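Local coordinates for N-terminal acetyltransferase-like protein (Chaetomium thermophilum, PDB 5NNP) that is probably the TPR-rich auxiliary subunit of an N-terminal acetyltransferase, a helical scaffold for the transfer of acetyl groups to protein N-termini, at residues R388-A393 with F418-D423. Sequence-based numbering, arbitrary orientation.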
loop_
_atom_site.group_PDB
_atom_site.type_symbol
_atom_site.label_atom_id
_atom_site.label_comp_id
_atom_site.label_asym_id
_atom_site.label_seq_id
_atom_site.Cartn_x
_atom_site.Cartn_y
_atom_site.Cartn_z
ATOM N N ARG A 388 -22.671 -17.109 -16.549
ATOM C CA ARG A 388 -23.859 -16.713 -15.805
ATOM C C ARG A 388 -25.147 -17.348 -16.305
ATOM O O ARG A 388 -25.448 -17.350 -17.506
ATOM C CB ARG A 388 -24.014 -15.193 -15.820
ATOM C CG ARG A 388 -25.158 -14.682 -14.962
ATOM C CD ARG A 388 -24.944 -13.224 -14.604
ATOM N NE ARG A 388 -23.842 -13.064 -13.660
ATOM C CZ ARG A 388 -23.266 -11.901 -13.381
ATOM N NH1 ARG A 388 -23.688 -10.800 -13.985
ATOM N NH2 ARG A 388 -22.268 -11.839 -12.504
ATOM N N ASP A 389 -25.891 -17.892 -15.349
ATOM C CA ASP A 389 -27.266 -18.316 -15.548
ATOM C C ASP A 389 -27.953 -18.165 -14.199
ATOM O O ASP A 389 -27.991 -19.098 -13.403
ATOM C CB ASP A 389 -27.334 -19.754 -16.064
ATOM C CG ASP A 389 -28.758 -20.213 -16.346
ATOM O OD1 ASP A 389 -29.702 -19.699 -15.706
ATOM O OD2 ASP A 389 -28.932 -21.102 -17.209
ATOM N N LEU A 390 -28.480 -16.975 -13.946
ATOM C CA LEU A 390 -28.925 -16.614 -12.610
ATOM C C LEU A 390 -30.074 -17.488 -12.126
ATOM O O LEU A 390 -30.240 -17.699 -10.924
ATOM C CB LEU A 390 -29.329 -15.142 -12.569
ATOM C CG LEU A 390 -28.196 -14.176 -12.911
ATOM C CD1 LEU A 390 -28.651 -12.749 -12.697
ATOM C CD2 LEU A 390 -26.959 -14.479 -12.079
ATOM N N THR A 391 -30.860 -18.015 -13.053
ATOM C CA THR A 391 -31.973 -18.855 -12.647
ATOM C C THR A 391 -31.461 -20.170 -12.069
ATOM O O THR A 391 -31.867 -20.588 -10.982
ATOM C CB THR A 391 -32.921 -19.137 -13.806
ATOM O OG1 THR A 391 -33.575 -17.919 -14.193
ATOM C CG2 THR A 391 -33.952 -20.157 -13.375
ATOM N N ARG A 392 -30.554 -20.809 -12.797
ATOM C CA ARG A 392 -29.956 -22.053 -12.345
ATOM C C ARG A 392 -29.140 -21.838 -11.084
ATOM O O ARG A 392 -29.067 -22.719 -10.216
ATOM C CB ARG A 392 -29.081 -22.655 -13.443
ATOM C CG ARG A 392 -29.857 -23.015 -14.682
ATOM C CD ARG A 392 -29.010 -23.757 -15.695
ATOM N NE ARG A 392 -28.360 -24.927 -15.125
ATOM C CZ ARG A 392 -27.569 -25.734 -15.820
ATOM N NH1 ARG A 392 -27.349 -25.496 -17.107
ATOM N NH2 ARG A 392 -27.003 -26.779 -15.235
ATOM N N ALA A 393 -28.516 -20.673 -10.980
ATOM C CA ALA A 393 -27.703 -20.395 -9.820
ATOM C C ALA A 393 -28.603 -20.366 -8.586
ATOM O O ALA A 393 -28.268 -20.920 -7.539
ATOM C CB ALA A 393 -26.940 -19.071 -9.988
ATOM N N PHE A 418 -29.299 -12.204 -6.271
ATOM C CA PHE A 418 -30.311 -11.153 -6.261
ATOM C C PHE A 418 -29.719 -9.859 -6.776
ATOM O O PHE A 418 -30.287 -9.227 -7.665
ATOM C CB PHE A 418 -30.876 -10.946 -4.862
ATOM C CG PHE A 418 -31.751 -12.064 -4.402
ATOM C CD1 PHE A 418 -32.455 -12.824 -5.324
ATOM C CD2 PHE A 418 -31.870 -12.361 -3.055
ATOM C CE1 PHE A 418 -33.271 -13.855 -4.910
ATOM C CE2 PHE A 418 -32.676 -13.394 -2.633
ATOM C CZ PHE A 418 -33.382 -14.143 -3.561
ATOM N N LYS A 419 -28.579 -9.471 -6.209
ATOM C CA LYS A 419 -27.837 -8.321 -6.709
ATOM C C LYS A 419 -27.732 -8.347 -8.240
ATOM O O LYS A 419 -28.097 -7.380 -8.903
ATOM C CB LYS A 419 -26.435 -8.264 -6.095
ATOM C CG LYS A 419 -25.726 -6.937 -6.354
ATOM C CD LYS A 419 -24.251 -6.990 -6.038
ATOM C CE LYS A 419 -23.458 -7.453 -7.246
ATOM N NZ LYS A 419 -21.995 -7.598 -6.968
ATOM N N HIS A 420 -27.256 -9.462 -8.794
ATOM C CA HIS A 420 -27.109 -9.574 -10.242
ATOM C C HIS A 420 -28.451 -9.545 -10.953
ATOM O O HIS A 420 -28.542 -9.075 -12.087
ATOM C CB HIS A 420 -26.358 -10.844 -10.620
ATOM C CG HIS A 420 -24.927 -10.847 -10.188
ATOM N ND1 HIS A 420 -24.274 -11.993 -9.779
ATOM C CD2 HIS A 420 -24.017 -9.850 -10.107
ATOM C CE1 HIS A 420 -23.027 -11.701 -9.465
ATOM N NE2 HIS A 420 -22.844 -10.405 -9.651
ATOM N N GLN A 421 -29.497 -10.046 -10.299
ATOM C CA GLN A 421 -30.846 -9.946 -10.866
ATOM C C GLN A 421 -31.367 -8.510 -10.822
ATOM O O GLN A 421 -32.359 -8.179 -11.481
ATOM C CB GLN A 421 -31.811 -10.881 -10.139
ATOM C CG GLN A 421 -31.607 -12.344 -10.503
ATOM C CD GLN A 421 -32.500 -13.283 -9.710
ATOM O OE1 GLN A 421 -33.000 -12.929 -8.644
ATOM N NE2 GLN A 421 -32.698 -14.489 -10.226
ATOM N N GLY A 422 -30.697 -7.666 -10.039
ATOM C CA GLY A 422 -31.027 -6.252 -9.945
ATOM C C GLY A 422 -31.880 -5.878 -8.747
ATOM O O GLY A 422 -32.242 -4.707 -8.567
ATOM N N ASP A 423 -32.204 -6.877 -7.927
ATOM C CA ASP A 423 -33.041 -6.663 -6.760
ATOM C C ASP A 423 -32.172 -6.300 -5.552
ATOM O O ASP A 423 -31.890 -7.146 -4.692
ATOM C CB ASP A 423 -33.885 -7.902 -6.471
ATOM C CG ASP A 423 -35.089 -7.603 -5.583
ATOM O OD1 ASP A 423 -35.089 -6.561 -4.884
ATOM O OD2 ASP A 423 -36.039 -8.416 -5.579
#
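The guanidinium of Arg388 lies flat on one face of the His420 imidazole, the two centres 3.7 Å apart and the planes tilted by 25°. The overlap is uneven: Arg388 NH2 sits over the middle of the ring, whereas on the guanidinium's own face His420 ND1 is displaced toward the rim. Although Arg388 NH2 is 3.2 Å from His420 NE2, the angle is too poor for a hydrogen bond, and the pair is read as a cation-pi stack. A bend at chi3 (-70°) in an otherwise extended arginine chain turns the guanidinium over the ring. The polar ends of both groups are satisfied by one residue of the loop before helix 390-403: Asn383 OD1 accepts from His420 ND1, and Asn383 O from Arg388 NE.

Nearer the backbone, the Leu390 side chain crosses that of His420 at about a right angle, its CD1 lying 3.6 Å from His420 CB. The same methyl lies 3.7 Å from Gln421 CG, so it rests against the bases of two successive side chains in the last turn of helix 408-421. Both helix ends are closed locally. Asp389 is the N-cap of helix 390-403, its OD1 accepting Arg392 N at 3.2 Å and, weakly, Thr391 N; Gly422 ends the other helix in a Schellman motif, with Asp423 N bonded to Phe418 O.

Replacing His420 by alanine removes the ring, which is likely to leave the Arg388 guanidinium freer to turn and Asn383 OD1 without this donor. With 233 Å² buried and no hydrogen bond directly between the segments, stacking and aliphatic contact join the start of one helix to the end of the next at the surface of consecutive antiparallel helices, consistent with this family's TPR-like alpha-solenoid; a neutral imidazole would probably suit the neighbouring guanidinium better than a protonated one.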